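Local coordinates for hydrogenase expression/formation protein HypE (Desulfovibrio vulgaris subsp. vulgaris, PDB 2Z1U) that binds ATP and magnesium and, as a HypE-family hydrogenase maturation protein, probably helps make the cyanide ligands of the nickel-iron active site, at residues Pro50-Thr55 against Gly149-Asp154; Pro155-Asp160 against Gly213-Leu218; Arg161-Asp166 against Ile277-Arg282; Leu169-Met174 against Gly272-Ile277; Glu206-Glu211 against Leu287-Glu292. All blocks are in the same frame, centred on the assembly; numbering follows the deposited sequence.

Contact 1 of 5, residues Pro50-Thr55 against Gly149-Asp154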
# COMPACT_ATOMS: atom_id res chain seq x y z
N PRO A 50 3.88 20.15 -3.89
CA PRO A 50 3.87 19.63 -2.52
C PRO A 50 2.71 18.65 -2.40
O PRO A 50 1.56 19.03 -2.62
CB PRO A 50 3.65 20.87 -1.65
CG PRO A 50 3.76 22.05 -2.59
CD PRO A 50 3.42 21.54 -3.95
N LEU A 51 3.02 17.40 -2.08
CA LEU A 51 2.03 16.33 -2.05
C LEU A 51 1.95 15.72 -0.67
O LEU A 51 2.89 15.81 0.11
CB LEU A 51 2.36 15.25 -3.08
CG LEU A 51 2.60 15.70 -4.52
CD1 LEU A 51 3.08 14.53 -5.32
CD2 LEU A 51 1.35 16.30 -5.14
N ALA A 52 0.81 15.09 -0.38
CA ALA A 52 0.64 14.33 0.84
C ALA A 52 0.41 12.85 0.48
O ALA A 52 -0.38 12.55 -0.41
CB ALA A 52 -0.50 14.88 1.64
N MET A 53 1.12 11.95 1.17
CA MET A 53 1.03 10.51 0.91
C MET A 53 0.81 9.72 2.21
O MET A 53 1.51 9.93 3.21
CB MET A 53 2.31 10.02 0.20
CG MET A 53 2.38 8.50 -0.02
SD MET A 53 4.00 7.96 -0.68
CE MET A 53 3.58 6.39 -1.42
N SER A 54 -0.16 8.82 2.19
CA SER A 54 -0.50 7.98 3.35
C SER A 54 -0.81 6.55 2.92
O SER A 54 -1.38 6.34 1.84
CB SER A 54 -1.74 8.56 4.04
OG SER A 54 -2.10 7.78 5.16
N THR A 55 -0.47 5.57 3.76
CA THR A 55 -0.90 4.20 3.50
C THR A 55 -1.58 3.60 4.74
O THR A 55 -1.23 3.93 5.86
CB THR A 55 0.28 3.28 3.05
OG1 THR A 55 -0.26 2.07 2.51
CG2 THR A 55 1.22 2.91 4.24
N GLY A 149 -2.24 13.07 -2.59
CA GLY A 149 -2.99 14.30 -2.76
C GLY A 149 -2.12 15.54 -2.85
O GLY A 149 -0.94 15.52 -2.50
N GLU A 150 -2.73 16.63 -3.29
CA GLU A 150 -2.06 17.91 -3.46
C GLU A 150 -2.28 18.78 -2.20
O GLU A 150 -3.43 19.05 -1.82
CB GLU A 150 -2.58 18.59 -4.73
CG GLU A 150 -2.26 17.76 -5.99
CD GLU A 150 -3.11 18.12 -7.21
OE1 GLU A 150 -4.35 18.19 -7.08
OE2 GLU A 150 -2.51 18.30 -8.30
N ILE A 151 -1.20 19.21 -1.55
CA ILE A 151 -1.34 20.06 -0.37
C ILE A 151 -1.91 21.43 -0.77
O ILE A 151 -1.48 22.01 -1.78
CB ILE A 151 -0.06 20.14 0.49
CG1 ILE A 151 0.19 18.79 1.16
CG2 ILE A 151 -0.18 21.23 1.57
CD1 ILE A 151 1.59 18.56 1.65
N LEU A 152 -2.89 21.89 -0.00
CA LEU A 152 -3.68 23.07 -0.35
C LEU A 152 -3.21 24.36 0.31
O LEU A 152 -3.57 25.44 -0.14
CB LEU A 152 -5.17 22.85 -0.02
CG LEU A 152 -5.89 21.71 -0.75
CD1 LEU A 152 -7.21 21.41 -0.05
CD2 LEU A 152 -6.11 22.03 -2.22
N VAL A 153 -2.41 24.25 1.37
CA VAL A 153 -2.01 25.42 2.15
C VAL A 153 -0.61 25.32 2.72
O VAL A 153 -0.11 24.21 2.95
CB VAL A 153 -2.97 25.70 3.35
CG1 VAL A 153 -4.26 26.33 2.88
CG2 VAL A 153 -3.24 24.42 4.16
N ASP A 154 0.01 26.48 2.94
CA ASP A 154 1.29 26.56 3.65
C ASP A 154 1.23 27.73 4.64
O ASP A 154 0.97 28.86 4.24
CB ASP A 154 2.45 26.73 2.66
CG ASP A 154 3.79 26.34 3.27
OD1 ASP A 154 4.27 27.04 4.18
OD2 ASP A 154 4.38 25.33 2.83

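Contact 2 of 5, residues Pro155-Asp160 against Gly213-Leu218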
# COMPACT_ATOMS: atom_id res chain seq x y z
N PRO A 155 1.45 27.44 5.95
CA PRO A 155 1.70 26.11 6.50
C PRO A 155 0.46 25.21 6.52
O PRO A 155 -0.67 25.70 6.64
CB PRO A 155 2.17 26.41 7.93
CG PRO A 155 1.57 27.71 8.26
CD PRO A 155 1.49 28.49 6.98
N ALA A 156 0.68 23.91 6.40
CA ALA A 156 -0.39 22.91 6.38
C ALA A 156 -0.60 22.34 7.79
O ALA A 156 0.26 22.51 8.66
CB ALA A 156 -0.04 21.80 5.40
N PRO A 157 -1.77 21.68 8.04
CA PRO A 157 -1.97 21.13 9.38
C PRO A 157 -0.96 20.02 9.71
O PRO A 157 -0.50 19.32 8.82
CB PRO A 157 -3.41 20.60 9.33
CG PRO A 157 -4.05 21.31 8.17
CD PRO A 157 -2.94 21.43 7.18
N SER A 158 -0.62 19.91 10.99
CA SER A 158 0.41 19.00 11.46
C SER A 158 0.22 18.75 12.96
O SER A 158 -0.16 19.66 13.69
CB SER A 158 1.79 19.59 11.20
OG SER A 158 2.81 18.70 11.62
N GLY A 159 0.49 17.53 13.41
CA GLY A 159 0.30 17.15 14.82
C GLY A 159 1.04 18.03 15.81
O GLY A 159 0.61 18.19 16.95
N ASP A 160 2.15 18.63 15.35
CA ASP A 160 2.99 19.48 16.19
C ASP A 160 2.64 20.97 16.20
O ASP A 160 3.39 21.79 16.74
CB ASP A 160 4.48 19.25 15.86
CG ASP A 160 4.88 19.76 14.48
OD1 ASP A 160 4.02 20.16 13.67
OD2 ASP A 160 6.10 19.74 14.20
N GLY A 213 -9.40 28.80 7.04
CA GLY A 213 -7.96 29.08 7.10
C GLY A 213 -7.32 29.02 8.48
O GLY A 213 -8.01 28.98 9.50
N ASP A 214 -5.98 28.99 8.50
CA ASP A 214 -5.17 28.94 9.73
C ASP A 214 -5.48 27.70 10.56
O ASP A 214 -5.50 27.74 11.79
CB ASP A 214 -5.31 30.24 10.55
CG ASP A 214 -4.07 30.54 11.41
OD1 ASP A 214 -3.03 29.85 11.26
OD2 ASP A 214 -4.14 31.46 12.25
N ILE A 215 -5.72 26.57 9.88
CA ILE A 215 -5.93 25.30 10.57
C ILE A 215 -4.60 24.79 11.10
O ILE A 215 -3.64 24.59 10.33
CB ILE A 215 -6.57 24.23 9.62
CG1 ILE A 215 -7.84 24.77 8.93
CG2 ILE A 215 -6.84 22.93 10.39
CD1 ILE A 215 -8.96 25.28 9.89
N HIS A 216 -4.52 24.57 12.42
CA HIS A 216 -3.28 24.07 13.01
C HIS A 216 -3.13 22.56 12.93
O HIS A 216 -2.08 22.08 12.51
CB HIS A 216 -3.12 24.55 14.46
CG HIS A 216 -2.86 26.02 14.59
ND1 HIS A 216 -2.85 26.66 15.80
CD2 HIS A 216 -2.60 26.96 13.66
CE1 HIS A 216 -2.60 27.94 15.62
NE2 HIS A 216 -2.44 28.15 14.32
N VAL A 217 -4.15 21.81 13.37
CA VAL A 217 -4.11 20.34 13.40
C VAL A 217 -5.41 19.70 12.90
O VAL A 217 -6.51 20.14 13.24
CB VAL A 217 -3.84 19.75 14.81
CG1 VAL A 217 -3.33 18.29 14.70
CG2 VAL A 217 -2.84 20.59 15.59
N LEU A 218 -5.26 18.66 12.09
CA LEU A 218 -6.35 17.77 11.74
C LEU A 218 -5.88 16.35 12.03
O LEU A 218 -4.74 16.00 11.72
CB LEU A 218 -6.72 17.89 10.24
CG LEU A 218 -7.22 19.23 9.68
CD1 LEU A 218 -7.22 19.22 8.13
CD2 LEU A 218 -8.60 19.61 10.22
O HOH W 1 -3.23 25.06 7.65

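Contact 3 of 5, residues Arg161-Asp166 against Ile277-Arg282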
# COMPACT_ATOMS: atom_id res chain seq x y z
N ARG A 161 1.48 21.32 15.63
CA ARG A 161 1.11 22.74 15.46
C ARG A 161 -0.00 23.27 16.38
O ARG A 161 -0.42 24.44 16.25
CB ARG A 161 0.78 23.02 13.98
CG ARG A 161 1.99 22.88 13.05
CD ARG A 161 1.74 23.49 11.65
NE ARG A 161 1.44 24.91 11.75
CZ ARG A 161 0.39 25.53 11.19
NH1 ARG A 161 -0.47 24.86 10.43
NH2 ARG A 161 0.22 26.84 11.39
N ALA A 162 -0.47 22.44 17.32
CA ALA A 162 -1.42 22.90 18.34
C ALA A 162 -0.70 23.89 19.26
O ALA A 162 0.40 23.61 19.73
CB ALA A 162 -1.98 21.74 19.14
N ARG A 163 -1.31 25.04 19.48
CA ARG A 163 -0.69 26.09 20.28
C ARG A 163 -1.65 26.61 21.36
O ARG A 163 -2.87 26.50 21.19
CB ARG A 163 -0.14 27.20 19.36
CG ARG A 163 -1.20 28.17 18.80
CD ARG A 163 -0.59 29.56 18.50
NE ARG A 163 -1.59 30.61 18.24
CZ ARG A 163 -1.77 31.23 17.07
NH1 ARG A 163 -1.02 30.91 16.03
NH2 ARG A 163 -2.70 32.18 16.95
N PRO A 164 -1.12 27.15 22.48
CA PRO A 164 -1.95 27.73 23.54
C PRO A 164 -3.06 28.65 23.02
O PRO A 164 -2.80 29.51 22.17
CB PRO A 164 -0.95 28.53 24.39
CG PRO A 164 0.35 27.78 24.22
CD PRO A 164 0.32 27.17 22.84
N GLY A 165 -4.27 28.46 23.53
CA GLY A 165 -5.43 29.26 23.12
C GLY A 165 -6.26 28.68 21.99
O GLY A 165 -7.35 29.17 21.71
N ASP A 166 -5.74 27.63 21.33
CA ASP A 166 -6.45 26.94 20.25
C ASP A 166 -7.73 26.27 20.76
O ASP A 166 -7.75 25.71 21.86
CB ASP A 166 -5.56 25.87 19.62
CG ASP A 166 -4.54 26.43 18.64
OD1 ASP A 166 -4.53 27.66 18.38
OD2 ASP A 166 -3.75 25.63 18.12
N ILE A 277 -8.06 21.46 15.24
CA ILE A 277 -7.48 22.40 16.21
C ILE A 277 -6.99 23.63 15.44
O ILE A 277 -6.32 23.49 14.41
CB ILE A 277 -6.37 21.71 17.06
CG1 ILE A 277 -6.99 20.56 17.87
CG2 ILE A 277 -5.70 22.71 18.02
CD1 ILE A 277 -6.00 19.60 18.52
N LEU A 278 -7.35 24.81 15.95
CA LEU A 278 -7.13 26.10 15.28
C LEU A 278 -7.32 27.27 16.27
O LEU A 278 -8.02 27.13 17.28
CB LEU A 278 -8.10 26.23 14.09
CG LEU A 278 -9.54 26.76 14.26
CD1 LEU A 278 -10.15 26.89 12.89
CD2 LEU A 278 -10.41 25.87 15.15
N PRO A 279 -6.74 28.46 15.96
CA PRO A 279 -6.92 29.62 16.85
C PRO A 279 -8.39 29.93 17.16
O PRO A 279 -9.28 29.69 16.34
CB PRO A 279 -6.33 30.78 16.05
CG PRO A 279 -5.34 30.14 15.16
CD PRO A 279 -5.90 28.80 14.80
N GLU A 280 -8.60 30.49 18.35
CA GLU A 280 -9.93 30.80 18.86
C GLU A 280 -10.80 31.63 17.90
O GLU A 280 -11.99 31.34 17.77
CB GLU A 280 -9.82 31.48 20.24
CG GLU A 280 -11.13 31.80 20.94
CD GLU A 280 -12.13 30.65 20.96
OE1 GLU A 280 -13.33 30.90 20.67
OE2 GLU A 280 -11.73 29.51 21.27
N GLU A 281 -10.22 32.61 17.22
CA GLU A 281 -11.04 33.54 16.41
C GLU A 281 -11.58 32.93 15.11
O GLU A 281 -12.47 33.50 14.46
CB GLU A 281 -10.34 34.90 16.18
CG GLU A 281 -9.42 34.99 14.96
CD GLU A 281 -8.00 34.53 15.24
OE1 GLU A 281 -7.71 34.05 16.37
OE2 GLU A 281 -7.15 34.66 14.32
N ARG A 282 -11.06 31.76 14.75
CA ARG A 282 -11.55 31.00 13.61
C ARG A 282 -12.45 29.83 14.01
O ARG A 282 -13.02 29.16 13.14
CB ARG A 282 -10.38 30.47 12.78
CG ARG A 282 -10.01 31.33 11.58
CD ARG A 282 -8.81 32.22 11.84
NE ARG A 282 -7.86 32.15 10.73
CZ ARG A 282 -7.86 32.96 9.68
NH1 ARG A 282 -8.76 33.94 9.58
NH2 ARG A 282 -6.96 32.80 8.72

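Contact 4 of 5, residues Leu169-Met174 against Gly272-Ile277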
# COMPACT_ATOMS: atom_id res chain seq x y z
N LEU A 169 -12.02 21.17 18.24
CA LEU A 169 -13.33 20.88 17.68
C LEU A 169 -13.42 19.42 17.26
O LEU A 169 -12.44 18.81 16.80
CB LEU A 169 -13.62 21.78 16.45
CG LEU A 169 -13.43 23.29 16.49
CD1 LEU A 169 -13.82 23.87 15.12
CD2 LEU A 169 -14.25 23.95 17.62
N ILE A 170 -14.61 18.86 17.42
CA ILE A 170 -14.90 17.52 16.91
C ILE A 170 -15.98 17.63 15.86
O ILE A 170 -16.88 18.49 15.96
CB ILE A 170 -15.31 16.57 18.08
CG1 ILE A 170 -15.11 15.11 17.68
CG2 ILE A 170 -16.75 16.86 18.54
CD1 ILE A 170 -13.64 14.69 17.48
N SER A 171 -15.92 16.75 14.86
CA SER A 171 -16.83 16.86 13.68
C SER A 171 -18.12 16.07 13.86
O SER A 171 -19.03 16.21 13.07
CB SER A 171 -16.12 16.43 12.39
OG SER A 171 -15.79 15.06 12.44
N GLY A 172 -18.17 15.23 14.88
CA GLY A 172 -19.38 14.45 15.19
C GLY A 172 -19.19 13.47 16.34
O GLY A 172 -18.21 13.54 17.08
N SER A 173 -20.15 12.55 16.47
CA SER A 173 -20.27 11.64 17.61
C SER A 173 -19.13 10.63 17.73
O SER A 173 -18.54 10.22 16.73
CB SER A 173 -21.63 10.92 17.54
OG SER A 173 -21.70 10.06 16.41
N MET A 174 -18.82 10.21 18.96
CA MET A 174 -17.70 9.33 19.22
C MET A 174 -18.16 7.92 19.56
O MET A 174 -19.16 7.74 20.28
CB MET A 174 -16.86 9.90 20.38
CG MET A 174 -16.14 11.21 20.02
SD MET A 174 -14.73 10.99 18.93
CE MET A 174 -15.34 11.47 17.27
N GLY A 272 -15.31 8.02 10.46
CA GLY A 272 -15.90 9.11 9.68
C GLY A 272 -15.88 10.43 10.43
O GLY A 272 -16.79 11.24 10.30
N LYS A 273 -14.82 10.63 11.22
CA LYS A 273 -14.74 11.76 12.17
C LYS A 273 -13.36 12.41 12.10
O LYS A 273 -12.38 11.74 11.78
CB LYS A 273 -14.93 11.25 13.63
CG LYS A 273 -16.28 10.62 13.89
CD LYS A 273 -17.38 11.68 13.91
CE LYS A 273 -18.71 11.11 13.43
NZ LYS A 273 -18.94 9.74 14.00
N LEU A 274 -13.28 13.70 12.44
CA LEU A 274 -11.98 14.34 12.61
C LEU A 274 -11.96 15.25 13.82
O LEU A 274 -13.00 15.71 14.29
CB LEU A 274 -11.57 15.13 11.35
CG LEU A 274 -12.42 16.32 10.85
CD1 LEU A 274 -12.23 17.63 11.64
CD2 LEU A 274 -12.13 16.57 9.36
N ILE A 275 -10.75 15.51 14.30
CA ILE A 275 -10.47 16.55 15.27
C ILE A 275 -9.86 17.71 14.51
O ILE A 275 -8.99 17.52 13.66
CB ILE A 275 -9.47 16.04 16.37
CG1 ILE A 275 -10.16 15.01 17.26
CG2 ILE A 275 -8.95 17.20 17.24
CD1 ILE A 275 -9.51 13.66 17.24
N CYS A 276 -10.32 18.92 14.82
CA CYS A 276 -9.79 20.11 14.20
C CYS A 276 -9.34 21.09 15.29
O CYS A 276 -10.13 21.50 16.14
CB CYS A 276 -10.84 20.76 13.28
SG CYS A 276 -10.40 22.38 12.62
N ILE A 277 -8.06 21.46 15.24
CA ILE A 277 -7.48 22.40 16.21
C ILE A 277 -6.99 23.63 15.44
O ILE A 277 -6.32 23.49 14.41
CB ILE A 277 -6.37 21.71 17.06
CG1 ILE A 277 -6.99 20.56 17.87
CG2 ILE A 277 -5.70 22.71 18.02
CD1 ILE A 277 -6.00 19.60 18.52
O HOH W 2 -21.80 8.72 13.27

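Contact 5 of 5, residues Glu206-Glu211 against Leu287-Glu292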
# COMPACT_ATOMS: atom_id res chain seq x y z
N GLU A 206 -11.27 20.44 2.70
CA GLU A 206 -10.98 21.45 1.69
C GLU A 206 -11.60 22.81 2.06
O GLU A 206 -10.91 23.84 2.03
CB GLU A 206 -11.41 20.96 0.28
CG GLU A 206 -11.21 22.03 -0.82
CD GLU A 206 -11.09 21.46 -2.22
OE1 GLU A 206 -10.58 20.33 -2.36
OE2 GLU A 206 -11.47 22.15 -3.18
N LYS A 207 -12.88 22.82 2.45
CA LYS A 207 -13.54 24.07 2.82
C LYS A 207 -12.94 24.68 4.09
O LYS A 207 -12.81 25.90 4.17
CB LYS A 207 -15.06 23.91 2.98
CG LYS A 207 -15.77 25.25 3.04
CD LYS A 207 -17.28 25.13 3.18
CE LYS A 207 -17.94 26.48 2.90
NZ LYS A 207 -19.41 26.38 2.99
N LEU A 208 -12.56 23.84 5.05
CA LEU A 208 -11.90 24.33 6.26
C LEU A 208 -10.61 25.07 5.93
O LEU A 208 -10.39 26.18 6.38
CB LEU A 208 -11.57 23.17 7.20
CG LEU A 208 -12.68 22.58 8.07
CD1 LEU A 208 -12.12 21.40 8.87
CD2 LEU A 208 -13.31 23.63 9.01
N VAL A 209 -9.78 24.42 5.12
CA VAL A 209 -8.43 24.88 4.86
C VAL A 209 -8.41 26.13 3.96
O VAL A 209 -7.70 27.11 4.24
CB VAL A 209 -7.58 23.67 4.38
CG1 VAL A 209 -6.66 23.99 3.23
CG2 VAL A 209 -6.85 23.01 5.58
N LEU A 210 -9.26 26.12 2.93
CA LEU A 210 -9.33 27.22 1.96
C LEU A 210 -10.23 28.39 2.32
O LEU A 210 -9.97 29.52 1.89
CB LEU A 210 -9.71 26.69 0.58
CG LEU A 210 -8.78 25.63 -0.01
CD1 LEU A 210 -9.38 25.09 -1.28
CD2 LEU A 210 -7.40 26.21 -0.25
N GLU A 211 -11.31 28.14 3.07
CA GLU A 211 -12.27 29.20 3.38
C GLU A 211 -12.20 29.72 4.81
O GLU A 211 -12.37 30.90 5.05
CB GLU A 211 -13.69 28.81 2.96
CG GLU A 211 -13.78 28.56 1.45
CD GLU A 211 -15.20 28.39 0.93
OE1 GLU A 211 -15.45 27.37 0.26
OE2 GLU A 211 -16.05 29.26 1.20
N LEU A 287 -16.43 25.50 13.05
CA LEU A 287 -17.56 24.76 13.59
C LEU A 287 -18.78 24.84 12.66
O LEU A 287 -19.50 23.86 12.51
CB LEU A 287 -17.96 25.31 14.97
CG LEU A 287 -17.99 24.36 16.15
CD1 LEU A 287 -18.90 24.93 17.25
CD2 LEU A 287 -18.38 22.91 15.79
N ALA A 288 -19.02 26.02 12.08
CA ALA A 288 -20.11 26.18 11.11
C ALA A 288 -19.89 25.24 9.92
O ALA A 288 -20.84 24.64 9.42
CB ALA A 288 -20.22 27.64 10.63
N VAL A 289 -18.65 25.12 9.48
CA VAL A 289 -18.31 24.23 8.37
C VAL A 289 -18.48 22.76 8.75
O VAL A 289 -19.07 21.97 8.00
CB VAL A 289 -16.89 24.56 7.81
CG1 VAL A 289 -16.39 23.45 6.89
CG2 VAL A 289 -16.92 25.92 7.07
N LEU A 290 -17.99 22.38 9.92
CA LEU A 290 -18.08 21.02 10.43
C LEU A 290 -19.54 20.59 10.56
O LEU A 290 -19.87 19.40 10.30
CB LEU A 290 -17.40 20.92 11.80
CG LEU A 290 -15.89 21.22 11.83
CD1 LEU A 290 -15.41 21.33 13.26
CD2 LEU A 290 -15.14 20.14 11.08
N ARG A 291 -20.45 21.48 10.94
CA ARG A 291 -21.89 21.17 11.04
C ARG A 291 -22.51 20.71 9.71
O ARG A 291 -23.50 19.98 9.71
CB ARG A 291 -22.66 22.38 11.59
CG ARG A 291 -22.47 22.57 13.09
CD ARG A 291 -23.33 23.74 13.59
NE ARG A 291 -23.03 24.04 14.99
CZ ARG A 291 -22.47 25.16 15.43
NH1 ARG A 291 -22.13 26.15 14.61
NH2 ARG A 291 -22.24 25.29 16.72
N GLU A 292 -21.89 21.12 8.61
CA GLU A 292 -22.38 20.77 7.28
C GLU A 292 -21.64 19.58 6.68
O GLU A 292 -22.03 19.11 5.62
CB GLU A 292 -22.37 21.98 6.34
CG GLU A 292 -23.18 23.13 6.88
CD GLU A 292 -23.56 24.15 5.82
OE1 GLU A 292 -24.54 24.86 6.04
OE2 GLU A 292 -22.89 24.23 4.78
O HOH W 3 -20.32 25.23 5.32

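Contact 1 of 5, residues Pro50-Thr55 against Gly149-Asp154
The mixed sheet of the PurM-like N-terminal domain brings strand 50-58 beside strand 141-151 here, Leu51 and Ala52 pairing antiparallel with Glu150 and Gly149. Ala52 and Gly149 are a hydrogen-bonded pair with both bonds made: Ala52 N reaches Gly149 O at 2.8 Å, and Gly149 N returns to Ala52 O at 2.9 Å. Leu51 and Glu150 form the adjoining non-hydrogen-bonded pair. Beyond it Pro50, which has no N-H to offer, contributes its carbonyl, Pro50 O accepting from Ile151 N at 3.0 Å. The short strand axes meet at 131°, well away from strictly antiparallel, and strand 141-151 ends at Ile151. Gly149 O has a second neighbour in Leu51 CA, 3.1 Å away in a CA-H...O contact.

On one face of the sheet the side chains of Leu51 and Glu150 lie alongside each other, pointing the same way, with Leu51 CD2 against the aliphatic Glu150 CG at 4.0 Å. The Glu150 carboxylate is held elsewhere, by a salt bridge to Arg90 and a hydrogen bond from Thr48 N. Pro50, Leu51 and Met53 pair in turn with an antiparallel strand of the second subunit, so the sheet continues through the dimer interface.

On the other face Ala52 CB rests on Ile151 CG1 at 4.0 Å. Ile151 CG1 stands anti to its own carbonyl carbon (chi1 -69°), which carries it over the Leu51-Ala52 peptide, and from there Ile151 CD1 approaches Leu51 O to 3.4 Å.

Contact 2 of 5, residues Pro155-Asp160 against Gly213-Leu218
Pro157 and Ser158, in the loop between strands 141-151 and 167-170, meet a classic beta bulge at the start of strand 217-219, an outer strand of the C-terminal domain sheet within this chain. In the bulge His216 and Val217 both face Ile277, and His216 O is available to the loop.

The polar part is small. Ser158 N donates to His216 O at 3.0 Å with an N-H...O angle of 161°, and Pro157 CA approaches the same oxygen at 3.3 Å in a CA-H...O contact, so two consecutive loop residues share one acceptor. A water bridges the backbones further along, donating to Pro155 O and to Ile215 O, each 2.8 Å from the water oxygen. Pro155 itself follows a cis peptide bond. Ser158 OG lies within hydrogen-bonding reach of both Asp160 OD1 and Asn40 OD1 of the second subunit; Asn40 is an ATP-binding residue, so the loop probably lies near a nucleotide site.

The apolar part centres on the ring of Pro157. Its CG touches two branches, Leu218 CD1 at 3.8 Å and Ile215 CG2 at 3.9 Å; the Leu218 side chain runs alongside the ring, whereas that of Ile215 crosses it obliquely. Ile215 CG1, anti to the carbonyl carbon (chi1 -52°), turns to Val209 of helix 202-212, and CG2 is the branch that meets the ring. Both Val217 methyls close on Ser158 O, Val217 CG2 to 3.4 Å, and Val217 CG1 also touches Gly159 CA at 3.8 Å.

Contact 3 of 5, residues Arg161-Asp166 against Ile277-Arg282
Pro279 CG lies over one face of the Arg163 guanidinium, 3.8 Å from Arg163 NH2, the two side chains crossing at about a right angle. Arg163 CG occupies the crowded position between its backbone N and carbonyl carbon (chi1 77°), and from CG to NE the chain is extended. The second flat group is the Asp166 carboxylate, whose oxygens have different surroundings. OD1 lies beside the backbone of the proline, Asp166 OD1 to Pro279 N measuring 3.4 Å, a contact of packing because that nitrogen has no hydrogen. OD2 touches the methyl of the isoleucine, Asp166 OD2 to Ile277 CG2 being 3.5 Å, and is gripped by two donors. Arg163 N reaches Asp166 OD2 at 2.9 Å on a nearly straight path (171° at the hydrogen), approaching from above the carboxylate plane, and His216 ND1 supplies the other hydrogen bond.

The carboxylate thus ties together a type II turn running from Arg163 to Asp166, also closed by Asp166 N to Arg163 O at 3.1 Å, with Gly165 at positive phi. From the end of the turn, Asp166 CA makes a CA-H...O contact of 3.4 Å with Leu278 O. Ala162 CB adds apolar packing against Ile277 CG2 at 4.0 Å.

Glu280, whose carboxylate is salt-bridged to Arg301, presents CB to Gly165 O. The turn therefore leads into strand 167-170 while packing over the junction between strand 275-278 and helix 280-291, with Val305 of strand 300-306 touching both Ala162 and Ile277.

Contact 4 of 5, residues Leu169-Met174 against Gly272-Ile277
Lys273 NZ donates to Ser173 O at 2.8 Å, reaching a backbone carbonyl with its ammonium group while also forming a salt bridge to Asp197. A water accepts from Lys273 NZ at 3.1 Å and makes a weak bond to Ser173 OG, whose stronger partner is Asp176. A bend at chi2 (-71°) sets Lys273 CD against Gly172 C, and a second at chi4 turns NZ to Ser173 O.

Nearer the strands, Ser171 and Leu274 exchange two bonds of unequal quality. Leu274 N points at Ser171 OG (2.9 Å, 166° at the hydrogen), whereas the return bond from Ser171 N to Leu274 O is longer at 3.2 Å and more bent at 136°. Regular antiparallel pairing resumes at Leu169 and Cys276, a hydrogen-bonded pair with Leu169 N to Cys276 O at 2.8 Å and Cys276 N to Leu169 O at 2.9 Å.

Packing completes the contact. Ile170 and Ile275, the neighbouring non-hydrogen-bonded pair, set CD1 of Ile170 against CG1 of Ile275 at 3.5 Å on the face toward helix 225-237. Leu169 and Cys276 occupy the other face, where Leu169 packs against helix 280-291. Met174 runs past Lys273 in the opposite direction, so that Met174 CE touches Lys273 CG at 3.6 Å.

Where strands 167-170 and 275-278 give way to loop, a serine hydroxyl and a lysine ammonium join in alongside one remaining backbone bond. The buried ammonium is met by a carbonyl, a carboxylate and a water, an environment that would favour its charged form; Gly272 O, also buried, has no partner in the model.

Contact 5 of 5, residues Glu206-Glu211 against Leu287-Glu292
Val289 CG1 overlaps the isobutyl end of Leu208, touching Leu208 CD2 at 3.7 Å, where two near-antiparallel helices of the AIR synthase-related C-terminal domain pack side by side. The axes of segments 206-211 and 287-291, on helices 202-212 and 280-291, run at 155° and approach to 9.8 Å, with Leu208 and Val289 the nearest residues by CA. Leu208 divides its two methyls between partners: CD2 meets Val289, while Leu208 CD1 touches Leu290 CD2 at 3.9 Å, the side chains of the two leucines crossing at about a right angle.

Leu290 also packs on Leu169, and Leu208 on Leu218, which places both helices on the face of the seven-stranded sheet that carries Leu169 and Cys276. Val204 and Val212, from the same helix as Leu208, also pack against Val289.

Toward the outside the contact turns polar. Lys207 CG lies anti to the backbone N (chi1 -167°), and the extended chain passes Val289, with Lys207 CD 4.0 Å from Val289 CG2. Lys207 NZ stops 4.5 Å from Glu292 OE2, beyond a salt bridge. One water joins the opposite charges, accepting from Lys207 NZ at 2.8 Å and donating to Glu292 OE2 at 2.8 Å.

Contacts 2, 3 and 4 are buried, contacts 1 and 5 partly so. Backbone pairing between strands dominates contacts 1 and 4, to which contact 4 adds a satisfied lysine; contact 2 has one direct backbone bond and a packed proline, contact 3 a turn held by a carboxylate, and contact 5 apolar helix packing with a water bridge outside. Contacts 3 and 4 share Ile277 and strand 275-278, and contact 2 joins the same sheet through Val217 O to Ile277 N. Contact 1 belongs to the N-terminal domain sheet and, like contact 2, touches the second subunit. Val153 and Leu152 packing on Val209 link contact 1's segment to the helix of contact 5.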